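Local coordinates for secreted protein ASP-2 (PDB 1U53), which is of unknown function but belongs to the pathogenesis-related-1 (CAP) family of secreted proteins and is a vaccine antigen for human hookworm infection, at residues A[66-71]-A[147-152]; A[27-32]-A[189-194]; A[14-19]-A[96-101]; A[49-54]-A[140-145]; A[86-91]-A[102-107]. One frame throughout, in Å; residues are numbered along the deposited sequence.

Contact 1 of 5, residues A[66-71]-A[147-152]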
# COMPACT_ATOMS: atom_id res chain seq x y z
N ASN A 66 1.31 -16.09 -3.16
CA ASN A 66 2.71 -15.70 -3.30
C ASN A 66 3.45 -16.02 -2.02
O ASN A 66 4.42 -16.79 -2.01
CB ASN A 66 2.80 -14.19 -3.62
CG ASN A 66 4.24 -13.69 -3.81
OD1 ASN A 66 5.19 -14.31 -3.35
ND2 ASN A 66 4.40 -12.54 -4.49
N ALA A 67 2.97 -15.45 -0.92
CA ALA A 67 3.68 -15.66 0.37
C ALA A 67 3.96 -17.12 0.66
O ALA A 67 5.02 -17.41 1.12
CB ALA A 67 2.90 -15.03 1.51
N LYS A 68 3.00 -18.02 0.44
CA LYS A 68 3.18 -19.41 0.85
C LYS A 68 4.33 -20.11 0.13
O LYS A 68 4.81 -21.15 0.60
CB LYS A 68 1.90 -20.22 0.62
CG LYS A 68 0.81 -19.86 1.61
CD LYS A 68 1.16 -20.46 2.94
CE LYS A 68 -0.02 -20.55 3.90
NZ LYS A 68 0.47 -20.80 5.29
N GLN A 69 4.76 -19.60 -1.03
CA GLN A 69 5.89 -20.24 -1.72
C GLN A 69 7.25 -19.96 -1.08
O GLN A 69 8.24 -20.64 -1.38
CB GLN A 69 5.95 -19.78 -3.17
CG GLN A 69 4.69 -20.03 -3.96
CD GLN A 69 4.76 -19.37 -5.32
OE1 GLN A 69 5.71 -19.61 -6.11
NE2 GLN A 69 3.76 -18.56 -5.63
N CYS A 70 7.31 -18.96 -0.19
CA CYS A 70 8.50 -18.68 0.60
C CYS A 70 9.72 -18.40 -0.28
O CYS A 70 10.82 -18.83 0.02
CB CYS A 70 8.76 -19.82 1.60
SG CYS A 70 7.60 -19.73 2.99
N VAL A 71 9.48 -17.71 -1.39
CA VAL A 71 10.52 -17.17 -2.27
C VAL A 71 10.23 -15.68 -2.35
O VAL A 71 9.10 -15.26 -2.65
CB VAL A 71 10.46 -17.75 -3.66
CG1 VAL A 71 11.59 -17.17 -4.50
CG2 VAL A 71 10.61 -19.31 -3.59
N GLY A 147 -5.31 -6.54 0.21
CA GLY A 147 -5.38 -7.85 0.87
C GLY A 147 -3.93 -8.30 1.04
O GLY A 147 -3.16 -8.18 0.10
N CYS A 148 -3.56 -8.80 2.23
CA CYS A 148 -2.17 -9.17 2.46
C CYS A 148 -2.04 -10.50 3.16
O CYS A 148 -2.98 -10.98 3.77
CB CYS A 148 -1.51 -8.10 3.36
SG CYS A 148 -1.78 -6.39 2.83
N TYR A 149 -0.84 -11.05 3.15
CA TYR A 149 -0.57 -12.27 3.91
C TYR A 149 0.85 -12.22 4.44
O TYR A 149 1.76 -11.75 3.73
CB TYR A 149 -0.80 -13.49 3.03
CG TYR A 149 -0.92 -14.80 3.81
CD1 TYR A 149 -2.17 -15.22 4.28
CD2 TYR A 149 0.21 -15.57 4.09
CE1 TYR A 149 -2.26 -16.38 5.04
CE2 TYR A 149 0.11 -16.72 4.83
CZ TYR A 149 -1.12 -17.14 5.29
OH TYR A 149 -1.22 -18.33 6.01
N VAL A 150 1.05 -12.73 5.66
CA VAL A 150 2.36 -12.84 6.32
C VAL A 150 2.61 -14.30 6.58
O VAL A 150 1.76 -14.99 7.22
CB VAL A 150 2.39 -12.12 7.66
CG1 VAL A 150 3.76 -12.25 8.33
CG2 VAL A 150 1.96 -10.63 7.48
N GLU A 151 3.72 -14.79 6.05
CA GLU A 151 4.09 -16.20 6.18
C GLU A 151 5.38 -16.34 6.96
O GLU A 151 6.36 -15.69 6.65
CB GLU A 151 4.28 -16.82 4.80
CG GLU A 151 4.67 -18.32 4.80
CD GLU A 151 3.57 -19.28 5.27
OE1 GLU A 151 2.51 -18.83 5.73
OE2 GLU A 151 3.82 -20.53 5.21
N ALA A 152 5.39 -17.26 7.93
CA ALA A 152 6.62 -17.55 8.64
C ALA A 152 7.32 -18.65 7.90
O ALA A 152 7.01 -19.83 8.10
CB ALA A 152 6.33 -18.01 10.06
O HOH W 1 4.75 -22.05 3.09
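A67 on helix 57-67 comes down on E151 of strand 145-152, with their CA atoms 5.8 Å apart. This is one helix-on-sheet layer of the alpha-beta-alpha sandwich of the CAP fold. A type I turn runs from A67 to C70, where phi becomes positive. The CB of A67 rests near CD2 of the Y149 ring at 3.8 Å and also reaches the CB of E151. Beyond it, K68 supplies the polar part. Its CG stands anti to the carbonyl carbon (chi1 -73°); the chain bends at chi2, and its end approaches the strand. K68 NZ donates to E151 OE1 at 2.9 Å in a salt bridge, on the syn side and 27° out of the carboxylate plane. The two side chains meet at about a right angle. The same NZ donates to Y149 OH at 3.1 Å, and this hydroxyl is also bonded to N10 O. The carboxylate and the hydroxyl thus both accept from NZ, which probably favours the charged lysine. E151 OE1 lies in plane at the edge of the tyrosine ring. V150 points the other way, to A100 and F20 on the opposite layer. C70, disulfide-bonded to C153, brings its SG to 3.7 Å from E151 CG. The other carboxylate oxygen is tied by water: one molecule donates to E151 OE2 at 2.8 Å and to K68 O at 2.6 Å.

Contact 2 of 5, residues A[27-32]-A[189-194]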
# COMPACT_ATOMS: atom_id res chain seq x y z
N LEU A 27 -1.84 6.42 6.42
CA LEU A 27 -0.75 7.02 5.68
C LEU A 27 -1.29 7.67 4.41
O LEU A 27 -0.81 8.77 4.04
CB LEU A 27 0.29 5.93 5.37
CG LEU A 27 1.03 5.43 6.61
CD1 LEU A 27 1.84 4.16 6.34
CD2 LEU A 27 1.97 6.50 7.13
N ARG A 28 -2.27 7.04 3.74
CA ARG A 28 -2.96 7.76 2.65
C ARG A 28 -3.49 9.09 3.14
O ARG A 28 -3.43 10.11 2.43
CB ARG A 28 -4.08 6.88 2.07
CG ARG A 28 -3.46 5.76 1.30
CD ARG A 28 -4.47 4.64 0.95
NE ARG A 28 -5.46 5.03 -0.08
CZ ARG A 28 -5.27 4.91 -1.40
NH1 ARG A 28 -4.12 4.45 -1.91
NH2 ARG A 28 -6.25 5.28 -2.22
N SER A 29 -4.06 9.08 4.35
CA SER A 29 -4.66 10.30 4.88
C SER A 29 -3.58 11.34 5.15
O SER A 29 -3.71 12.50 4.76
CB SER A 29 -5.50 10.02 6.16
OG SER A 29 -5.81 11.24 6.87
N SER A 30 -2.50 10.93 5.80
CA SER A 30 -1.37 11.87 6.01
C SER A 30 -0.90 12.52 4.71
O SER A 30 -0.67 13.72 4.66
CB SER A 30 -0.19 11.20 6.70
OG SER A 30 0.61 10.39 5.86
N VAL A 31 -0.72 11.73 3.66
CA VAL A 31 -0.29 12.29 2.38
C VAL A 31 -1.37 13.27 1.88
O VAL A 31 -1.06 14.40 1.50
CB VAL A 31 -0.06 11.17 1.34
CG1 VAL A 31 0.06 11.75 -0.08
CG2 VAL A 31 1.13 10.34 1.77
N ALA A 32 -2.62 12.84 1.86
CA ALA A 32 -3.71 13.65 1.31
C ALA A 32 -3.85 15.00 2.01
O ALA A 32 -4.15 16.03 1.37
CB ALA A 32 -5.03 12.85 1.31
N LYS A 189 -14.14 14.00 6.27
CA LYS A 189 -13.54 15.31 6.40
C LYS A 189 -12.37 15.31 7.37
O LYS A 189 -11.41 16.04 7.19
CB LYS A 189 -14.60 16.31 6.88
CG LYS A 189 -15.54 16.71 5.77
CD LYS A 189 -14.75 17.29 4.58
CE LYS A 189 -15.66 18.12 3.67
NZ LYS A 189 -14.92 18.87 2.61
N GLU A 190 -12.50 14.49 8.40
CA GLU A 190 -11.46 14.27 9.40
C GLU A 190 -10.16 13.82 8.74
O GLU A 190 -9.06 14.29 9.06
CB GLU A 190 -11.94 13.20 10.38
CG GLU A 190 -13.19 13.59 11.16
CD GLU A 190 -12.91 14.72 12.13
OE1 GLU A 190 -11.94 14.57 12.93
OE2 GLU A 190 -13.64 15.75 12.09
N LYS A 191 -10.27 12.92 7.78
CA LYS A 191 -9.06 12.34 7.22
C LYS A 191 -8.65 12.83 5.84
O LYS A 191 -7.57 12.49 5.40
CB LYS A 191 -9.18 10.83 7.23
CG LYS A 191 -9.56 10.23 8.61
CD LYS A 191 -10.27 8.94 8.42
CE LYS A 191 -10.86 8.33 9.73
NZ LYS A 191 -12.31 8.78 9.97
N GLY A 192 -9.48 13.62 5.16
CA GLY A 192 -9.17 14.01 3.79
C GLY A 192 -9.26 12.83 2.86
O GLY A 192 -8.58 12.81 1.84
N LEU A 193 -10.10 11.86 3.19
CA LEU A 193 -10.26 10.66 2.36
C LEU A 193 -11.66 10.59 1.78
O LEU A 193 -12.63 10.92 2.46
CB LEU A 193 -10.03 9.37 3.18
CG LEU A 193 -8.61 9.19 3.73
CD1 LEU A 193 -8.52 7.90 4.58
CD2 LEU A 193 -7.63 9.17 2.58
N CYS A 194 -11.75 10.13 0.53
CA CYS A 194 -13.01 9.92 -0.19
C CYS A 194 -13.48 8.47 -0.08
O CYS A 194 -12.71 7.54 -0.30
CB CYS A 194 -12.72 10.18 -1.65
SG CYS A 194 -14.08 10.78 -2.57
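S29 on helix 14-32 reaches across to K191 in the turn before strand 193-194. Its OG stands anti to the backbone N (chi1 166°), and that places it at the turn's backbone. S29 OG donates to K191 O at 2.6 Å. The hydroxyl lies in the carbonyl plane, on a lone pair, with a C=O...O angle of 122°. The CB of K191 flanks the same hydroxyl, while the lysine chain leads off and its NZ forms a salt bridge with D188. L193, two residues on, brings its end to the helix. Both methyls lie against one side of the serine: CD2 is 3.9 Å from S29 CA, and CD1 is 4.0 Å from S29 CB. CD2 also lies near the CB of R28, whose guanidinium turns away to bond K51 O and W140 O. One helical turn further on, the CB of A32 meets G192 O at 3.6 Å. G192 has positive phi, a conformation that suits glycine. With L193 it faces D188 in a G1 bulge of the small two-stranded sheet. The contact joins this C-terminal hairpin, disulfide-bonded through C194 and C184, to helix 14-32. The chemistry is one short polar bond set among methyl and methylene contacts. Since the serine binds a main-chain carbonyl, it probably helps hold the turn against the helix, with the leucine methyls packed beside it.

Contact 3 of 5, residues A[14-19]-A[96-101]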
# COMPACT_ATOMS: atom_id res chain seq x y z
N GLU A 14 -6.61 -11.64 12.38
CA GLU A 14 -7.44 -10.46 12.25
C GLU A 14 -6.68 -9.21 12.67
O GLU A 14 -6.85 -8.14 12.08
CB GLU A 14 -8.75 -10.60 13.03
CG GLU A 14 -9.85 -9.67 12.54
CD GLU A 14 -10.27 -9.88 11.07
OE1 GLU A 14 -10.11 -10.98 10.51
OE2 GLU A 14 -10.79 -8.92 10.47
N GLU A 15 -5.81 -9.34 13.68
CA GLU A 15 -5.00 -8.20 14.14
C GLU A 15 -4.09 -7.69 13.03
O GLU A 15 -3.93 -6.47 12.82
CB GLU A 15 -4.15 -8.61 15.33
CG GLU A 15 -4.93 -8.95 16.60
CD GLU A 15 -5.62 -10.35 16.62
OE1 GLU A 15 -5.36 -11.23 15.77
OE2 GLU A 15 -6.42 -10.57 17.56
N ALA A 16 -3.50 -8.61 12.27
CA ALA A 16 -2.60 -8.21 11.20
C ALA A 16 -3.37 -7.60 10.05
O ALA A 16 -2.90 -6.65 9.37
CB ALA A 16 -1.76 -9.43 10.70
N ARG A 17 -4.55 -8.15 9.77
CA ARG A 17 -5.36 -7.60 8.69
C ARG A 17 -5.74 -6.19 9.08
O ARG A 17 -5.67 -5.28 8.25
CB ARG A 17 -6.64 -8.41 8.52
CG ARG A 17 -6.42 -9.83 8.11
CD ARG A 17 -7.79 -10.52 7.86
NE ARG A 17 -7.56 -11.83 7.25
CZ ARG A 17 -7.84 -12.99 7.83
NH1 ARG A 17 -8.47 -13.01 9.00
NH2 ARG A 17 -7.59 -14.13 7.21
N GLN A 18 -6.16 -5.98 10.33
CA GLN A 18 -6.53 -4.64 10.77
C GLN A 18 -5.36 -3.70 10.70
O GLN A 18 -5.51 -2.56 10.28
CB GLN A 18 -7.09 -4.69 12.20
CG GLN A 18 -8.45 -5.40 12.23
CD GLN A 18 -9.07 -5.46 13.62
OE1 GLN A 18 -8.40 -5.29 14.64
NE2 GLN A 18 -10.37 -5.71 13.67
N LYS A 19 -4.18 -4.19 11.08
CA LYS A 19 -3.00 -3.31 11.06
C LYS A 19 -2.70 -2.87 9.65
O LYS A 19 -2.47 -1.68 9.39
CB LYS A 19 -1.80 -4.02 11.71
CG LYS A 19 -0.55 -3.17 11.85
CD LYS A 19 -0.83 -2.00 12.79
CE LYS A 19 0.38 -1.20 13.10
NZ LYS A 19 -0.05 0.03 13.86
N ASP A 96 5.79 -11.63 15.19
CA ASP A 96 4.34 -11.55 15.34
C ASP A 96 3.79 -10.98 14.06
O ASP A 96 4.38 -10.06 13.51
CB ASP A 96 4.04 -10.61 16.50
CG ASP A 96 2.61 -10.24 16.58
OD1 ASP A 96 1.80 -10.94 17.24
OD2 ASP A 96 2.26 -9.21 15.97
N LYS A 97 2.71 -11.54 13.51
CA LYS A 97 2.27 -11.08 12.18
C LYS A 97 1.80 -9.65 12.10
O LYS A 97 1.95 -9.02 11.06
CB LYS A 97 1.21 -12.04 11.59
CG LYS A 97 1.78 -13.44 11.41
CD LYS A 97 0.89 -14.34 10.52
CE LYS A 97 1.50 -15.76 10.40
NZ LYS A 97 0.87 -16.64 11.41
N ALA A 98 1.21 -9.12 13.18
CA ALA A 98 0.79 -7.69 13.16
C ALA A 98 2.00 -6.79 13.27
O ALA A 98 2.02 -5.68 12.70
CB ALA A 98 -0.19 -7.38 14.31
N LYS A 99 3.04 -7.24 13.97
CA LYS A 99 4.30 -6.49 14.00
C LYS A 99 4.94 -6.49 12.59
O LYS A 99 5.51 -5.47 12.14
CB LYS A 99 5.30 -7.06 15.04
CG LYS A 99 6.65 -6.30 15.03
CD LYS A 99 7.60 -6.84 16.09
CE LYS A 99 9.01 -6.24 15.88
NZ LYS A 99 10.05 -6.96 16.68
N ALA A 100 4.87 -7.64 11.90
CA ALA A 100 5.42 -7.71 10.52
C ALA A 100 4.61 -6.78 9.59
O ALA A 100 5.18 -6.12 8.74
CB ALA A 100 5.35 -9.13 10.02
N ALA A 101 3.30 -6.70 9.80
CA ALA A 101 2.47 -5.80 8.99
C ALA A 101 2.93 -4.34 9.18
O ALA A 101 2.99 -3.55 8.24
CB ALA A 101 1.01 -5.95 9.41
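The helix turn that lays K97 and A98 against A16 opens with a capping bond, in which K99 N donates to D96 OD2 at 2.9 Å. D96 is the N-cap of helix 97-109, and OD2 uses its anti lone pair, with an N-H...O angle of 153°. A carboxylate here would be expected to offset the positive end of the helix dipole. Across the contact no hydrogen bond forms; small side chains let the backbones meet. The CA atoms of A16 and A98 are 4.0 Å apart. The short helical segments run nearly parallel, 13° apart, and their axes approach to 8.0 Å. The CB of A98 sits over the backbone of A16, 4.0 Å from A16 CA. In return, A16 CB lies 3.7 Å from K97 O. A101 CB faces A16 O and the first carbons of K19. The CG of K19 is anti to its backbone N, which sets it 3.7 Å from A98 O; the rest of the chain bends away. K97 likewise leads its amine off, to G11 O. On the far side of helix 14-32, R17 bonds E14 OE1 and also pairs with E60. Toward the sheet, A100 touches V159. Two helices side by side over one face of the sheet, with alanines at their closest approach, are characteristic of the CAP alpha-beta-alpha sandwich.

Contact 4 of 5, residues A[49-54]-A[140-145]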
# COMPACT_ATOMS: atom_id res chain seq x y z
N LYS A 49 -8.69 13.86 -3.97
CA LYS A 49 -9.68 12.76 -3.92
C LYS A 49 -9.01 11.43 -3.61
O LYS A 49 -9.16 10.42 -4.36
CB LYS A 49 -10.52 12.68 -5.20
CG LYS A 49 -9.75 12.49 -6.50
CD LYS A 49 -10.73 12.49 -7.72
CE LYS A 49 -11.69 11.31 -7.65
NZ LYS A 49 -12.59 11.27 -8.92
N MET A 50 -8.22 11.41 -2.54
CA MET A 50 -7.57 10.16 -2.15
C MET A 50 -8.62 9.20 -1.58
O MET A 50 -9.32 9.52 -0.59
CB MET A 50 -6.51 10.48 -1.09
CG MET A 50 -5.76 9.28 -0.58
SD MET A 50 -4.64 8.54 -1.79
CE MET A 50 -3.30 9.73 -1.84
N LYS A 51 -8.72 8.00 -2.16
CA LYS A 51 -9.81 7.12 -1.79
C LYS A 51 -9.43 6.25 -0.59
O LYS A 51 -8.27 5.85 -0.43
CB LYS A 51 -10.24 6.27 -3.00
CG LYS A 51 -10.56 7.14 -4.24
CD LYS A 51 -11.35 6.33 -5.30
CE LYS A 51 -11.95 7.27 -6.40
NZ LYS A 51 -12.49 6.40 -7.49
N THR A 52 -10.44 6.00 0.25
CA THR A 52 -10.30 5.01 1.34
C THR A 52 -10.19 3.59 0.76
O THR A 52 -10.97 3.21 -0.14
CB THR A 52 -11.55 5.09 2.25
OG1 THR A 52 -11.69 6.42 2.77
CG2 THR A 52 -11.38 4.21 3.45
N MET A 53 -9.27 2.81 1.32
CA MET A 53 -9.18 1.39 1.01
C MET A 53 -10.08 0.53 1.92
O MET A 53 -10.39 0.89 3.06
CB MET A 53 -7.74 0.85 1.16
CG MET A 53 -6.78 1.36 0.12
SD MET A 53 -5.12 0.82 0.54
CE MET A 53 -4.30 1.02 -1.04
N ALA A 54 -10.53 -0.59 1.34
CA ALA A 54 -11.26 -1.61 2.09
C ALA A 54 -10.46 -2.90 1.99
O ALA A 54 -9.80 -3.14 0.98
CB ALA A 54 -12.64 -1.88 1.47
N TRP A 140 -1.65 5.10 -4.17
CA TRP A 140 -2.26 5.24 -5.49
C TRP A 140 -3.76 5.55 -5.34
O TRP A 140 -4.50 4.80 -4.71
CB TRP A 140 -2.06 3.93 -6.26
CG TRP A 140 -2.27 4.10 -7.75
CD1 TRP A 140 -3.38 3.81 -8.47
CD2 TRP A 140 -1.28 4.55 -8.67
NE1 TRP A 140 -3.14 4.05 -9.82
CE2 TRP A 140 -1.88 4.54 -9.96
CE3 TRP A 140 0.04 5.00 -8.54
CZ2 TRP A 140 -1.17 4.96 -11.11
CZ3 TRP A 140 0.73 5.41 -9.65
CH2 TRP A 140 0.12 5.39 -10.93
N GLN A 141 -4.19 6.67 -5.90
CA GLN A 141 -5.52 7.22 -5.61
C GLN A 141 -6.59 6.19 -5.89
O GLN A 141 -7.52 6.04 -5.09
CB GLN A 141 -5.72 8.46 -6.46
CG GLN A 141 -7.17 8.91 -6.53
CD GLN A 141 -7.26 10.08 -7.44
OE1 GLN A 141 -6.66 11.09 -7.19
NE2 GLN A 141 -8.03 9.94 -8.52
N GLU A 142 -6.48 5.54 -7.05
CA GLU A 142 -7.56 4.70 -7.53
C GLU A 142 -7.55 3.29 -6.96
O GLU A 142 -8.51 2.51 -7.15
CB GLU A 142 -7.60 4.71 -9.05
CG GLU A 142 -7.96 6.13 -9.57
CD GLU A 142 -9.36 6.52 -9.22
OE1 GLU A 142 -10.22 5.61 -9.15
OE2 GLU A 142 -9.64 7.73 -9.03
N THR A 143 -6.52 2.96 -6.17
CA THR A 143 -6.46 1.63 -5.58
C THR A 143 -7.31 1.65 -4.32
O THR A 143 -7.05 2.45 -3.41
CB THR A 143 -5.03 1.29 -5.22
OG1 THR A 143 -4.29 1.07 -6.42
CG2 THR A 143 -5.00 -0.01 -4.38
N VAL A 144 -8.35 0.81 -4.26
CA VAL A 144 -9.29 0.85 -3.16
C VAL A 144 -9.53 -0.52 -2.47
O VAL A 144 -10.34 -0.61 -1.58
CB VAL A 144 -10.65 1.44 -3.60
CG1 VAL A 144 -10.45 2.87 -4.03
CG2 VAL A 144 -11.19 0.60 -4.75
N LYS A 145 -8.84 -1.57 -2.91
CA LYS A 145 -8.90 -2.88 -2.25
C LYS A 145 -7.48 -3.29 -1.83
O LYS A 145 -6.55 -3.16 -2.61
CB LYS A 145 -9.42 -3.94 -3.23
CG LYS A 145 -10.88 -3.66 -3.72
CD LYS A 145 -11.30 -4.69 -4.80
CE LYS A 145 -12.85 -4.77 -4.95
NZ LYS A 145 -13.49 -5.48 -3.82
O HOH W 2 -6.28 12.76 -5.04
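K51 meets Q141, E142 and V144 along its length. Its CB touches V144 CG1 at 3.6 Å and also nears the carbonyl of Q141. Its CG lies 3.3 Å from Q141 O. The chain then runs extended, and CD stays near V144 CG1, which the chain crosses at a slant. CE reaches the carboxylate of E142, where NZ forms a salt bridge with E142 OE1 at 2.9 Å. NZ comes from the syn side, 22° out of the carboxylate plane. The other oxygen, E142 OE2, takes an N-H from Q141 NE2 at 2.8 Å on its anti lone pair, in a bond of 169°. The carboxylate is thus held by two donors. The amide of Q141 lies against K49 CG, and a water joins Q141 OE1 to K49 N. M53 CE meets T143 CG2 at 3.6 Å, beside Y163. Past these side chains the backbones join. A54 N donates to V144 O at 2.9 Å, and A54 pairs with K145 in a parallel bridge. V144 and K145 both face G164 in a classic beta bulge, beside the parallel pairing that adds strand 54-55 as the outermost strand of the CAP sheet.

Contact 5 of 5, residues A[86-91]-A[102-107]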
# COMPACT_ATOMS: atom_id res chain seq x y z
N ASN A 86 3.14 -5.34 -3.34
CA ASN A 86 4.36 -4.91 -2.60
C ASN A 86 4.83 -6.09 -1.80
O ASN A 86 4.02 -6.82 -1.23
CB ASN A 86 4.02 -3.82 -1.59
CG ASN A 86 3.95 -2.44 -2.23
OD1 ASN A 86 4.61 -2.22 -3.26
ND2 ASN A 86 3.26 -1.49 -1.58
N ILE A 87 6.15 -6.32 -1.76
CA ILE A 87 6.64 -7.45 -0.97
C ILE A 87 7.68 -6.98 0.05
O ILE A 87 8.30 -5.90 -0.12
CB ILE A 87 7.25 -8.57 -1.86
CG1 ILE A 87 8.46 -8.07 -2.63
CG2 ILE A 87 6.16 -9.16 -2.76
CD1 ILE A 87 9.12 -9.19 -3.49
N PHE A 88 7.83 -7.72 1.16
CA PHE A 88 8.75 -7.31 2.24
C PHE A 88 9.23 -8.56 2.93
O PHE A 88 8.49 -9.55 3.02
CB PHE A 88 8.02 -6.41 3.27
CG PHE A 88 8.78 -6.17 4.57
CD1 PHE A 88 9.71 -5.15 4.68
CD2 PHE A 88 8.53 -6.97 5.68
CE1 PHE A 88 10.40 -4.93 5.92
CE2 PHE A 88 9.23 -6.78 6.91
CZ PHE A 88 10.17 -5.74 7.00
N MET A 89 10.46 -8.53 3.43
CA MET A 89 10.87 -9.67 4.26
C MET A 89 11.73 -9.19 5.42
O MET A 89 12.44 -8.17 5.32
CB MET A 89 11.64 -10.72 3.46
CG MET A 89 12.93 -10.17 2.85
SD MET A 89 13.83 -11.48 2.02
CE MET A 89 14.60 -12.24 3.40
N SER A 90 11.68 -9.98 6.50
CA SER A 90 12.55 -9.81 7.64
C SER A 90 13.21 -11.14 7.96
O SER A 90 12.62 -12.18 7.76
CB SER A 90 11.69 -9.43 8.85
OG SER A 90 12.42 -9.53 10.05
N SER A 91 14.42 -11.13 8.51
CA SER A 91 15.05 -12.37 8.90
C SER A 91 14.48 -12.95 10.20
O SER A 91 14.82 -14.09 10.54
CB SER A 91 16.56 -12.14 9.14
OG SER A 91 16.68 -11.33 10.31
N GLU A 102 3.24 -4.00 10.43
CA GLU A 102 3.66 -2.65 10.76
C GLU A 102 5.00 -2.38 10.11
O GLU A 102 5.21 -1.33 9.48
CB GLU A 102 3.84 -2.56 12.28
CG GLU A 102 4.15 -1.14 12.75
CD GLU A 102 4.22 -1.09 14.25
OE1 GLU A 102 4.03 -2.16 14.88
OE2 GLU A 102 4.41 0.01 14.80
N GLN A 103 5.91 -3.34 10.21
CA GLN A 103 7.25 -3.11 9.65
C GLN A 103 7.22 -2.98 8.14
O GLN A 103 7.93 -2.15 7.54
CB GLN A 103 8.17 -4.25 10.04
CG GLN A 103 8.43 -4.31 11.52
CD GLN A 103 9.75 -5.05 11.84
OE1 GLN A 103 10.36 -5.70 10.97
NE2 GLN A 103 10.18 -4.95 13.10
N ALA A 104 6.41 -3.82 7.50
CA ALA A 104 6.34 -3.77 6.03
C ALA A 104 5.77 -2.46 5.56
O ALA A 104 6.29 -1.82 4.64
CB ALA A 104 5.49 -4.91 5.50
N SER A 105 4.71 -2.02 6.24
CA SER A 105 4.01 -0.82 5.81
C SER A 105 4.93 0.36 6.01
O SER A 105 5.00 1.25 5.16
CB SER A 105 2.70 -0.65 6.59
OG SER A 105 1.82 -1.79 6.38
N LYS A 106 5.68 0.39 7.12
CA LYS A 106 6.66 1.47 7.34
C LYS A 106 7.78 1.46 6.29
O LYS A 106 8.20 2.52 5.85
CB LYS A 106 7.30 1.37 8.74
CG LYS A 106 6.35 1.68 9.88
CD LYS A 106 7.12 1.36 11.17
CE LYS A 106 6.59 2.04 12.38
NZ LYS A 106 7.41 1.60 13.59
N ALA A 107 8.30 0.28 5.92
CA ALA A 107 9.42 0.19 4.97
C ALA A 107 8.99 0.68 3.59
O ALA A 107 9.75 1.33 2.87
CB ALA A 107 9.90 -1.27 4.85
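F88 CG stands anti to its backbone N (chi1 168°), and chi2 of 86° turns the ring to present a face to A104 and Q103 on helix 97-109. The CA of A104 sits over this face, 3.8 Å from the ring centroid and 15° off the normal, in a CH-pi contact. The CB of the same alanine packs on F88 CG at 3.6 Å. Q103 comes to the outer end of the ring, its CB 3.9 Å from F88 CZ. The Q103 amide is almost perpendicular to the ring plane, and OE1 lies 4.0 Å from CZ. A107, one turn further on, adds its CB at 3.8 Å from F88 CE1, obliquely. One ring therefore spans more than a turn of the helix, and small alanines let it come close. There is no hydrogen bond across the contact. F88 also touches V159 on the neighbouring strand and W108 of the helix. S90 OG accepts from D92 N, in the loop leading toward the helix. The axes of the short strand and helix segments approach to 8.5 Å. A helix laid across an edge strand of the sheet, with an aromatic ring between, forms one layer interface of the CAP alpha-beta-alpha sandwich.

How the contacts relate
Helix 14-32 serves contacts 2 and 3, whose centres are 22 Å apart. Helix 97-109 serves contacts 3 and 5, which lie 11 Å apart. Contacts 1, 4 and 5 reach the four-stranded sheet, at strands 145-152, 54-55 and 84-90. Contacts 1 and 3 meet where V150 touches K97. Contacts 2 and 4 meet where C194 N approaches M50 O, a probable hydrogen bond. Contacts 1 and 2 are farthest apart, with centres 29 Å apart. Along the chain, contacts 1, 4 and 5 are nested within the loop closed by contact 2, while contacts 1 and 4 cross. Through the C194-M50 backbone pair and contact 2's hold on helix 14-32, the C-terminal cysteine-rich segment is joined back onto the helix-sheet sandwich.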